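Local coordinates for UPF0135 protein SA1388 (Staphylococcus aureus subsp. aureus, PDB 3LNL) that is of unknown function but, as a NIF3-family member, binds a dinuclear zinc centre and assembles into a toroidal homohexamer capped by PII-like domains, at residues 132-137 / 231-236; 24-29 / 100-105; 142-147 / 198-203; 246-251 / 279-284. The protein carries 2 engineered substitutions. All coordinates share one frame; numbering follows the deposited sequence.

Contact 1. Residues 132-137 / 231-236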
# COMPACT_ATOMS: atom_id res chain seq x y z
N GLN B 132 -23.89 -4.37 7.72
CA GLN B 132 -23.89 -5.21 8.93
C GLN B 132 -23.59 -4.29 10.09
O GLN B 132 -22.66 -3.50 10.04
CB GLN B 132 -22.86 -6.35 8.88
CG GLN B 132 -23.17 -7.44 7.85
CD GLN B 132 -24.28 -8.41 8.30
OE1 GLN B 132 -24.36 -8.80 9.47
NE2 GLN B 132 -25.13 -8.79 7.36
N ASP B 133 -24.41 -4.36 11.12
CA ASP B 133 -24.21 -3.56 12.30
C ASP B 133 -23.70 -4.44 13.42
O ASP B 133 -24.16 -5.56 13.58
CB ASP B 133 -25.52 -2.87 12.69
CG ASP B 133 -26.09 -2.01 11.55
OD1 ASP B 133 -25.32 -1.25 10.90
OD2 ASP B 133 -27.30 -2.11 11.30
N VAL B 134 -22.73 -3.92 14.16
CA VAL B 134 -22.12 -4.64 15.26
C VAL B 134 -22.83 -4.30 16.55
O VAL B 134 -23.05 -3.13 16.87
CB VAL B 134 -20.64 -4.28 15.38
CG1 VAL B 134 -20.01 -5.05 16.54
CG2 VAL B 134 -19.92 -4.55 14.07
N TYR B 135 -23.25 -5.35 17.25
CA TYR B 135 -23.85 -5.25 18.59
C TYR B 135 -23.03 -6.14 19.53
O TYR B 135 -22.15 -6.87 19.09
CB TYR B 135 -25.28 -5.78 18.58
CG TYR B 135 -26.21 -5.03 17.66
CD1 TYR B 135 -27.10 -4.08 18.15
CD2 TYR B 135 -26.20 -5.29 16.30
CE1 TYR B 135 -27.96 -3.39 17.29
CE2 TYR B 135 -27.06 -4.62 15.44
CZ TYR B 135 -27.93 -3.66 15.92
OH TYR B 135 -28.75 -3.01 15.02
N TYR B 136 -23.35 -6.10 20.82
CA TYR B 136 -22.79 -7.06 21.78
C TYR B 136 -23.88 -7.69 22.61
O TYR B 136 -24.81 -7.01 23.07
CB TYR B 136 -21.80 -6.40 22.73
CG TYR B 136 -20.55 -5.96 22.06
CD1 TYR B 136 -20.37 -4.65 21.68
CD2 TYR B 136 -19.53 -6.88 21.79
CE1 TYR B 136 -19.21 -4.25 21.05
CE2 TYR B 136 -18.37 -6.48 21.16
CZ TYR B 136 -18.21 -5.17 20.79
OH TYR B 136 -17.05 -4.77 20.17
N LYS B 137 -23.76 -9.00 22.81
CA LYS B 137 -24.55 -9.65 23.84
C LYS B 137 -23.72 -9.61 25.12
O LYS B 137 -22.65 -10.20 25.19
CB LYS B 137 -24.92 -11.07 23.45
CG LYS B 137 -26.14 -11.60 24.19
CD LYS B 137 -26.45 -13.03 23.68
CE LYS B 137 -27.91 -13.17 23.25
NZ LYS B 137 -28.06 -14.42 22.40
N PHE B 231 -18.68 -9.56 26.84
CA PHE B 231 -19.28 -8.95 25.66
C PHE B 231 -18.97 -9.84 24.48
O PHE B 231 -17.79 -10.05 24.13
CB PHE B 231 -18.71 -7.56 25.40
CG PHE B 231 -18.86 -6.62 26.57
CD1 PHE B 231 -17.77 -6.35 27.38
CD2 PHE B 231 -20.07 -6.00 26.83
CE1 PHE B 231 -17.89 -5.47 28.44
CE2 PHE B 231 -20.21 -5.13 27.90
CZ PHE B 231 -19.12 -4.86 28.70
N ILE B 232 -20.03 -10.38 23.90
CA ILE B 232 -19.94 -11.24 22.74
C ILE B 232 -20.41 -10.45 21.54
O ILE B 232 -21.56 -10.07 21.47
CB ILE B 232 -20.82 -12.47 22.93
CG1 ILE B 232 -20.31 -13.30 24.12
CG2 ILE B 232 -20.89 -13.27 21.65
CD1 ILE B 232 -21.21 -14.42 24.47
N GLU B 233 -19.50 -10.18 20.61
CA GLU B 233 -19.85 -9.51 19.37
C GLU B 233 -20.91 -10.29 18.58
O GLU B 233 -20.78 -11.49 18.38
CB GLU B 233 -18.61 -9.29 18.51
CG GLU B 233 -18.91 -8.44 17.29
CD GLU B 233 -17.83 -8.56 16.25
OE1 GLU B 233 -18.01 -9.36 15.29
OE2 GLU B 233 -16.80 -7.89 16.45
N ILE B 234 -21.97 -9.58 18.19
CA ILE B 234 -23.04 -10.08 17.34
C ILE B 234 -23.16 -9.15 16.15
O ILE B 234 -23.22 -7.93 16.32
CB ILE B 234 -24.41 -10.03 18.08
CG1 ILE B 234 -24.41 -10.94 19.29
CG2 ILE B 234 -25.55 -10.43 17.16
CD1 ILE B 234 -24.26 -12.41 18.93
N LYS B 235 -23.19 -9.69 14.94
CA LYS B 235 -23.47 -8.90 13.77
C LYS B 235 -24.89 -9.19 13.34
O LYS B 235 -25.34 -10.34 13.36
CB LYS B 235 -22.48 -9.16 12.67
CG LYS B 235 -21.10 -8.62 13.02
CD LYS B 235 -20.06 -8.83 11.92
CE LYS B 235 -18.85 -7.92 12.16
NZ LYS B 235 -17.77 -8.00 11.14
N GLN B 236 -25.60 -8.12 13.00
CA GLN B 236 -26.96 -8.18 12.49
C GLN B 236 -27.03 -7.50 11.16
O GLN B 236 -26.37 -6.50 10.94
CB GLN B 236 -27.92 -7.44 13.42
CG GLN B 236 -27.99 -7.97 14.83
CD GLN B 236 -29.18 -7.39 15.58
OE1 GLN B 236 -29.82 -6.45 15.11
NE2 GLN B 236 -29.49 -7.96 16.72

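Contact 2. Residues 24-29 / 100-105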
# COMPACT_ATOMS: atom_id res chain seq x y z
N GLU B 24 -20.91 6.19 3.39
CA GLU B 24 -19.63 5.49 3.21
C GLU B 24 -18.55 6.31 3.85
O GLU B 24 -18.68 7.51 3.98
CB GLU B 24 -19.31 5.28 1.73
CG GLU B 24 -20.39 4.58 0.94
CD GLU B 24 -20.43 3.11 1.21
OE1 GLU B 24 -21.50 2.50 0.97
OE2 GLU B 24 -19.38 2.56 1.60
N SER B 25 -17.46 5.67 4.27
CA SER B 25 -16.40 6.36 5.01
C SER B 25 -15.59 7.34 4.16
O SER B 25 -15.05 8.28 4.68
CB SER B 25 -15.43 5.34 5.63
OG SER B 25 -14.81 4.63 4.58
N TRP B 26 -15.57 7.15 2.83
CA TRP B 26 -14.96 8.14 1.93
C TRP B 26 -15.84 9.38 1.67
O TRP B 26 -15.38 10.31 1.05
CB TRP B 26 -14.58 7.51 0.57
CG TRP B 26 -15.69 6.75 -0.07
CD1 TRP B 26 -15.87 5.39 -0.04
CD2 TRP B 26 -16.81 7.29 -0.81
NE1 TRP B 26 -17.06 5.06 -0.71
CE2 TRP B 26 -17.63 6.20 -1.20
CE3 TRP B 26 -17.18 8.57 -1.18
CZ2 TRP B 26 -18.80 6.37 -1.90
CZ3 TRP B 26 -18.36 8.74 -1.91
CH2 TRP B 26 -19.15 7.63 -2.26
N ASP B 27 -17.13 9.35 2.05
CA ASP B 27 -18.07 10.38 1.64
C ASP B 27 -17.88 11.64 2.52
O ASP B 27 -17.14 11.61 3.53
CB ASP B 27 -19.49 9.84 1.80
CG ASP B 27 -20.49 10.50 0.91
OD1 ASP B 27 -20.18 11.48 0.21
OD2 ASP B 27 -21.66 10.01 0.94
N ASN B 28 -18.49 12.73 2.09
CA ASN B 28 -18.47 13.98 2.83
C ASN B 28 -19.89 14.44 3.06
O ASN B 28 -20.51 15.02 2.16
CB ASN B 28 -17.66 15.00 2.06
CG ASN B 28 -17.28 16.20 2.92
OD1 ASN B 28 -17.09 16.05 4.11
ND2 ASN B 28 -17.24 17.39 2.33
N VAL B 29 -20.44 14.15 4.24
CA VAL B 29 -21.87 14.38 4.51
C VAL B 29 -22.12 15.25 5.71
O VAL B 29 -21.22 15.49 6.53
CB VAL B 29 -22.69 13.05 4.61
CG1 VAL B 29 -22.68 12.29 3.26
CG2 VAL B 29 -22.21 12.16 5.73
N ALA B 100 -25.30 18.19 3.03
CA ALA B 100 -25.27 17.14 2.06
C ALA B 100 -25.79 15.86 2.72
O ALA B 100 -25.26 15.39 3.75
CB ALA B 100 -23.82 16.87 1.54
N MET B 101 -26.80 15.29 2.10
CA MET B 101 -27.30 13.96 2.48
C MET B 101 -27.01 13.08 1.29
O MET B 101 -27.86 12.92 0.38
CB MET B 101 -28.81 14.05 2.81
CG MET B 101 -29.10 14.84 4.12
SD MET B 101 -30.88 14.91 4.37
CE MET B 101 -31.15 13.28 5.12
N HIS B 102 -25.78 12.51 1.30
CA HIS B 102 -25.28 11.82 0.13
C HIS B 102 -25.47 10.32 0.25
O HIS B 102 -26.62 9.87 0.19
CB HIS B 102 -23.85 12.21 -0.20
CG HIS B 102 -23.42 11.75 -1.54
ND1 HIS B 102 -22.13 11.35 -1.82
CD2 HIS B 102 -24.13 11.57 -2.68
CE1 HIS B 102 -22.06 10.97 -3.09
NE2 HIS B 102 -23.26 11.08 -3.63
N THR B 103 -24.41 9.53 0.47
CA THR B 103 -24.59 8.09 0.44
C THR B 103 -25.49 7.59 1.59
O THR B 103 -26.11 6.58 1.43
CB THR B 103 -23.29 7.29 0.34
OG1 THR B 103 -22.45 7.57 1.45
CG2 THR B 103 -22.55 7.58 -1.01
N ASN B 104 -25.61 8.31 2.73
CA ASN B 104 -26.69 7.98 3.69
C ASN B 104 -28.09 7.94 3.08
O ASN B 104 -28.92 7.09 3.43
CB ASN B 104 -26.64 8.81 5.02
CG ASN B 104 -26.62 10.31 4.79
OD1 ASN B 104 -25.98 10.81 3.83
ND2 ASN B 104 -27.35 11.05 5.65
N LEU B 105 -28.36 8.81 2.13
CA LEU B 105 -29.66 8.77 1.45
C LEU B 105 -29.71 7.69 0.37
O LEU B 105 -30.78 7.17 0.11
CB LEU B 105 -29.99 10.15 0.87
CG LEU B 105 -31.43 10.38 0.44
CD1 LEU B 105 -32.37 10.49 1.66
CD2 LEU B 105 -31.42 11.68 -0.44

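Contact 3. Residues 142-147 / 198-203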
# COMPACT_ATOMS: atom_id res chain seq x y z
N ILE B 142 -24.67 -13.70 38.32
CA ILE B 142 -25.12 -13.03 39.55
C ILE B 142 -26.06 -13.91 40.43
O ILE B 142 -26.93 -14.61 39.91
CB ILE B 142 -25.81 -11.67 39.18
CG1 ILE B 142 -25.86 -10.72 40.38
CG2 ILE B 142 -27.21 -11.90 38.58
CD1 ILE B 142 -26.30 -9.32 40.04
N PRO B 143 -25.87 -13.90 41.77
CA PRO B 143 -26.77 -14.70 42.63
C PRO B 143 -28.25 -14.28 42.54
O PRO B 143 -28.54 -13.10 42.32
CB PRO B 143 -26.21 -14.45 44.03
CG PRO B 143 -24.80 -14.08 43.81
CD PRO B 143 -24.79 -13.29 42.56
N LYS B 144 -29.15 -15.25 42.69
CA LYS B 144 -30.58 -15.04 42.43
C LYS B 144 -31.20 -13.87 43.21
O LYS B 144 -31.99 -13.10 42.67
CB LYS B 144 -31.38 -16.32 42.72
CG LYS B 144 -32.88 -16.25 42.35
CD LYS B 144 -33.11 -16.36 40.85
CE LYS B 144 -34.40 -15.66 40.42
NZ LYS B 144 -34.27 -14.16 40.40
N ASP B 145 -30.86 -13.73 44.48
CA ASP B 145 -31.44 -12.65 45.29
C ASP B 145 -30.90 -11.27 44.92
O ASP B 145 -31.52 -10.26 45.23
CB ASP B 145 -31.21 -12.92 46.78
CG ASP B 145 -31.87 -14.20 47.24
OD1 ASP B 145 -32.89 -14.60 46.63
OD2 ASP B 145 -31.37 -14.81 48.20
N ASN B 146 -29.76 -11.25 44.24
CA ASN B 146 -29.15 -10.00 43.78
C ASN B 146 -29.67 -9.54 42.43
O ASN B 146 -29.36 -8.43 41.99
CB ASN B 146 -27.63 -10.18 43.69
CG ASN B 146 -26.99 -10.64 45.01
OD1 ASN B 146 -25.86 -11.12 45.02
ND2 ASN B 146 -27.72 -10.49 46.11
N VAL B 147 -30.47 -10.38 41.78
CA VAL B 147 -30.84 -10.21 40.37
C VAL B 147 -31.72 -8.97 40.11
O VAL B 147 -31.53 -8.25 39.13
CB VAL B 147 -31.50 -11.52 39.81
CG1 VAL B 147 -32.85 -11.25 39.16
CG2 VAL B 147 -30.54 -12.23 38.86
N ASP B 198 -24.66 -21.27 43.22
CA ASP B 198 -25.81 -21.12 42.33
C ASP B 198 -25.85 -19.70 41.79
O ASP B 198 -25.91 -18.75 42.56
CB ASP B 198 -27.12 -21.39 43.09
CG ASP B 198 -27.25 -22.82 43.55
OD1 ASP B 198 -27.16 -23.72 42.70
OD2 ASP B 198 -27.45 -23.05 44.77
N GLU B 199 -25.82 -19.56 40.46
CA GLU B 199 -25.86 -18.23 39.85
C GLU B 199 -26.93 -18.10 38.78
O GLU B 199 -27.42 -19.09 38.22
CB GLU B 199 -24.49 -17.89 39.25
CG GLU B 199 -23.33 -18.29 40.12
CD GLU B 199 -22.06 -17.56 39.78
OE1 GLU B 199 -21.59 -17.67 38.63
OE2 GLU B 199 -21.54 -16.86 40.68
N VAL B 200 -27.30 -16.85 38.52
CA VAL B 200 -28.15 -16.50 37.40
C VAL B 200 -27.28 -15.78 36.36
O VAL B 200 -26.66 -14.74 36.63
CB VAL B 200 -29.35 -15.61 37.82
CG1 VAL B 200 -30.15 -15.20 36.60
CG2 VAL B 200 -30.24 -16.35 38.80
N LYS B 201 -27.24 -16.37 35.16
CA LYS B 201 -26.62 -15.77 34.00
C LYS B 201 -27.66 -14.89 33.32
O LYS B 201 -28.62 -15.38 32.71
CB LYS B 201 -26.10 -16.85 33.05
CG LYS B 201 -25.43 -16.33 31.79
CD LYS B 201 -25.16 -17.47 30.78
CE LYS B 201 -24.66 -16.89 29.47
NZ LYS B 201 -25.08 -17.65 28.27
N ILE B 202 -27.49 -13.58 33.45
CA ILE B 202 -28.38 -12.61 32.82
C ILE B 202 -27.74 -12.12 31.51
O ILE B 202 -26.53 -11.89 31.45
CB ILE B 202 -28.65 -11.41 33.74
CG1 ILE B 202 -28.83 -11.85 35.20
CG2 ILE B 202 -29.90 -10.65 33.27
CD1 ILE B 202 -29.26 -10.72 36.17
N GLU B 203 -28.55 -12.00 30.47
CA GLU B 203 -28.09 -11.53 29.15
C GLU B 203 -28.92 -10.34 28.64
O GLU B 203 -30.11 -10.21 28.93
CB GLU B 203 -28.17 -12.65 28.11
CG GLU B 203 -27.66 -14.03 28.58
CD GLU B 203 -27.83 -15.13 27.53
OE1 GLU B 203 -27.42 -16.29 27.79
OE2 GLU B 203 -28.36 -14.85 26.43

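Contact 4. Residues 246-251 / 279-284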
# COMPACT_ATOMS: atom_id res chain seq x y z
N ALA B 246 -36.84 -4.88 -6.77
CA ALA B 246 -38.27 -4.75 -6.87
C ALA B 246 -38.76 -5.52 -8.11
O ALA B 246 -37.96 -6.14 -8.82
CB ALA B 246 -38.62 -3.28 -6.99
N GLU B 247 -40.07 -5.48 -8.35
CA GLU B 247 -40.66 -6.14 -9.53
C GLU B 247 -41.66 -5.27 -10.25
O GLU B 247 -42.30 -4.37 -9.65
CB GLU B 247 -41.32 -7.51 -9.22
CG GLU B 247 -41.26 -8.02 -7.87
CD GLU B 247 -42.16 -9.22 -7.67
OE1 GLU B 247 -41.89 -10.31 -8.24
OE2 GLU B 247 -43.21 -9.06 -7.02
N VAL B 248 -41.80 -5.54 -11.54
CA VAL B 248 -42.87 -4.94 -12.34
C VAL B 248 -44.11 -5.69 -11.97
O VAL B 248 -44.03 -6.84 -11.49
CB VAL B 248 -42.60 -4.98 -13.85
CG1 VAL B 248 -41.53 -3.95 -14.18
CG2 VAL B 248 -42.16 -6.37 -14.32
N ASP B 249 -45.24 -4.99 -12.10
CA ASP B 249 -46.56 -5.57 -11.85
C ASP B 249 -46.74 -6.80 -12.71
O ASP B 249 -47.14 -7.86 -12.22
CB ASP B 249 -47.65 -4.56 -12.25
CG ASP B 249 -47.81 -3.43 -11.24
OD1 ASP B 249 -48.25 -2.31 -11.63
OD2 ASP B 249 -47.50 -3.67 -10.05
N ASN B 250 -46.44 -6.62 -14.00
CA ASN B 250 -46.60 -7.65 -15.04
C ASN B 250 -45.27 -7.83 -15.76
O ASN B 250 -44.75 -6.86 -16.22
CB ASN B 250 -47.67 -7.16 -16.04
CG ASN B 250 -49.02 -6.94 -15.38
OD1 ASN B 250 -49.63 -7.89 -14.93
ND2 ASN B 250 -49.47 -5.69 -15.29
N GLN B 251 -44.73 -9.05 -15.80
CA GLN B 251 -43.54 -9.42 -16.62
C GLN B 251 -43.64 -8.72 -17.99
O GLN B 251 -44.68 -8.74 -18.62
CB GLN B 251 -43.43 -10.97 -16.79
CG GLN B 251 -42.02 -11.50 -17.22
CD GLN B 251 -41.91 -13.02 -17.50
OE1 GLN B 251 -42.67 -13.55 -18.29
NE2 GLN B 251 -40.88 -13.71 -16.90
N LYS B 279 -37.46 -11.19 -21.30
CA LYS B 279 -38.50 -11.02 -20.32
C LYS B 279 -37.91 -10.59 -18.97
O LYS B 279 -36.99 -11.23 -18.49
CB LYS B 279 -39.23 -12.29 -20.10
CG LYS B 279 -39.74 -12.91 -21.37
CD LYS B 279 -40.96 -12.28 -21.83
CE LYS B 279 -41.84 -13.27 -22.62
NZ LYS B 279 -42.53 -12.42 -23.61
N ILE B 280 -38.50 -9.57 -18.37
CA ILE B 280 -38.00 -8.89 -17.21
C ILE B 280 -39.10 -9.00 -16.16
O ILE B 280 -40.23 -8.66 -16.43
CB ILE B 280 -37.83 -7.35 -17.55
CG1 ILE B 280 -36.59 -7.10 -18.42
CG2 ILE B 280 -37.67 -6.48 -16.35
CD1 ILE B 280 -35.47 -8.14 -18.24
N LYS B 281 -38.77 -9.43 -14.95
CA LYS B 281 -39.70 -9.31 -13.83
C LYS B 281 -39.09 -8.61 -12.61
O LYS B 281 -39.75 -7.72 -12.02
CB LYS B 281 -40.17 -10.70 -13.42
CG LYS B 281 -40.98 -10.70 -12.17
CD LYS B 281 -42.37 -10.10 -12.41
CE LYS B 281 -43.20 -10.25 -11.18
NZ LYS B 281 -44.42 -9.48 -11.40
N ARG B 282 -37.91 -9.06 -12.20
CA ARG B 282 -37.22 -8.51 -11.07
C ARG B 282 -36.12 -7.53 -11.51
O ARG B 282 -35.31 -7.84 -12.38
CB ARG B 282 -36.64 -9.63 -10.19
CG ARG B 282 -37.65 -10.68 -9.85
CD ARG B 282 -37.08 -11.80 -8.99
NE ARG B 282 -36.69 -11.24 -7.70
CZ ARG B 282 -35.95 -11.87 -6.81
NH1 ARG B 282 -35.49 -13.10 -7.06
NH2 ARG B 282 -35.67 -11.27 -5.65
N ILE B 283 -36.08 -6.38 -10.85
CA ILE B 283 -35.29 -5.24 -11.21
C ILE B 283 -34.42 -4.83 -10.02
O ILE B 283 -34.90 -4.63 -8.93
CB ILE B 283 -36.26 -4.11 -11.58
CG1 ILE B 283 -37.13 -4.59 -12.81
CG2 ILE B 283 -35.49 -2.83 -11.98
CD1 ILE B 283 -38.50 -4.24 -12.69
N ALA B 284 -33.10 -4.73 -10.22
CA ALA B 284 -32.23 -4.15 -9.20
C ALA B 284 -31.93 -2.71 -9.65
O ALA B 284 -31.67 -2.49 -10.84
CB ALA B 284 -30.94 -4.95 -9.10

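Contact 1. Residues 132-137 / 231-236
Two antiparallel strands of the PII-like domain, one entering it from the first NIF3 part and one leaving it toward the second, pair along residues 132-137 and 231-236. Three hydrogen-bonded pairs, Asp-133/Gln-236, Tyr-135/Ile-234 and Lys-137/Ile-232, supply six backbone bonds. The shortest runs from Tyr-135 N to Ile-234 O at 2.7 Å, nearly along the C=O axis, whereas Ile-234 N meets Tyr-135 O from above the carbonyl plane at 2.9 Å. On the face shared by Tyr-135 and Ile-234, the Gln-236 chain crosses the Tyr-135 ring at about a right angle. Its amide CD sits over one ring face toward the rim, with OE1 3.3 Å from Tyr-135 CE2 and the two planes 36° apart. The other face carries Val-134, whose CG1 touches Glu-233 CG at 3.6 Å, and Tyr-136, whose ring CD2 meets Phe-231 CB at 3.8 Å. Lys-137 NZ leaves the pair for a salt bridge with Asp-230 of the second subunit, and Ile-232 packs on Ile-232 of that same subunit. The result is a regular antiparallel ladder between the strands that come first and last along the chain in the PII-like domain, neighbours in its sheet.

Contact 2. Residues 24-29 / 100-105
The imidazole of His-102 has Thr-103 CG2 over one face, 3.9 Å above the plane and offset toward the rim, and Asp-27 OD1 at its edge, in the ring plane. The indole of Trp-26 carries Glu-24 CB on one face, while its CH2 touches Thr-103 CG2 at 3.6 Å. Asp-27 is the hub. With CG anti to the backbone N (chi1 -155°), its carboxylate is directed at the start of helix 103-106, its plane 72° from the His-102 ring. Asp-27 OD1 takes the ND1 hydrogen of His-102 on its syn lone pair at 2.8 Å and also accepts from Asn-28 N. Asp-27 OD2 receives Thr-103 OG1 on its anti lone pair at 2.6 Å, and Thr-103 N nearly along its C-O axis at 2.8 Å. Thr-103 OG1 in turn accepts from Glu-24 N at 2.8 Å, so the hydroxyl links both ends of the type I turn 24-27 to the helix start. Beside this network Val-29 CG1 rests 3.7 Å from His-102 CB. Four donors gripping one carboxylate probably keep Asp-27 ionised, and its charge would polarise the imidazole. The in-plane bond holds the His-102 ring, which lies about 4 Å from a zinc ion and against the zinc ligands His-68, edge-to-face, and His-69, consistent with a second-shell role.

Contact 3. Residues 142-147 / 198-203
Ile-142 sets CG1 anti to its backbone N (chi1 -160°), which leaves CG2 in the crowded position between N and the carbonyl carbon, turned toward the other strand. Ile-202 places CG1 anti to its carbonyl carbon and then runs straight on to CD1 (chi2 -174°), so the tip of the side chain reaches that methyl. Val-147 adopts an unusual chi1 of 127°, far from a staggered position, and brings its CG2 to the same spot. The three methyls are crowded: Ile-202 CD1 lies 3.4 Å from Ile-142 CG2 and 3.3 Å from Val-147 CG2, both tighter than ordinary van der Waals contact. Val-147 CG2 also touches Val-200 CB at 3.7 Å, the two side chains crossing at about a right angle. On the flank of this cluster, Lys-144 bends at chi2 so that its CD meets Val-200 CG2 at 3.5 Å, an aliphatic contact by a charged residue. The backbone supports the packing where Ile-142 and Val-200 form an antiparallel hydrogen-bonded pair. Val-200 N donates to Ile-142 O at 2.7 Å and Ile-142 N to Val-200 O at 2.8 Å, each donor standing above the carbonyl plane. Beyond this pair the chain leaves strand 125-142, turns through 143-146 and enters helix 147-156, whose Phe-150 packs on both isoleucines. The chemistry is thus mostly apolar: a single backbone bond pair ends the ladder, and branched side chains, pressed tightly enough to suggest local strain, bind the start of the helix to the sheet of the PII-like domain.

Contact 4. Residues 246-251 / 279-284
This is an antiparallel pairing of strand 240-253 with 279-285, interrupted by a corner at 249-250; backbone bonding resumes between Met-252 and Ile-280. Ala-246 and Ile-283 form a hydrogen-bonded pair, with Ile-283 N donating to Ala-246 O at 2.8 Å and Ala-246 N returning a bond to Ile-283 O. Two residues on, Val-248 N reaches Lys-281 O at 3.0 Å, nearly along the C=O axis. Lys-281 then repays the same residue through its side chain, just ahead of the corner. CG is anti to the backbone N (chi1 172°), the chain bends at chi2 (72°), and Lys-281 NZ donates to Val-248 O at 2.7 Å in the carbonyl plane. On its way the lysine passes the carboxylate of Glu-247, whose OE1 lies 3.2 Å from Lys-281 CE but 4.1 Å from NZ, too far for a salt bridge; Glu-247 OE2 is instead hydrogen-bonded to Asn-124. Val-248 CG1 meets Ile-283 CD1 tightly at 3.4 Å, the side chains crossing at about a right angle. Past the corner, the extended chain of Gln-251 crosses that of Lys-279, its CD 3.8 Å from Lys-279 CB. Phe-257 of helix 254-264 packs against Val-248 and Ile-283, while strand 304-307 runs parallel to 279-285, with Val-304 and Val-306 against Ile-283 and Asp-303 accepting from the backbone N atoms of Lys-281 and Arg-282.

How the contacts relate
Contacts 1 and 4 are antiparallel strand pairings, the first a long unbroken ladder in the PII-like domain, the second a shorter one in the NIF3 part that follows, broken at a corner where a lysine adds a bond to a backbone carbonyl. Contact 3, also PII-like, has one bridged pair and otherwise packs a turn and helix start on a strand through crowded methyls. Strand 125-142 serves contacts 1 and 3, which touch through Lys-137 and Glu-203 and both reach the second subunit; contact 4 meets no other chain. Contact 2 relies on a carboxylate network beside the zinc centre. All four are partly buried, contact 2 nearest the chain centre (about 8 Å between centres) and contact 3 farthest (about 41 Å).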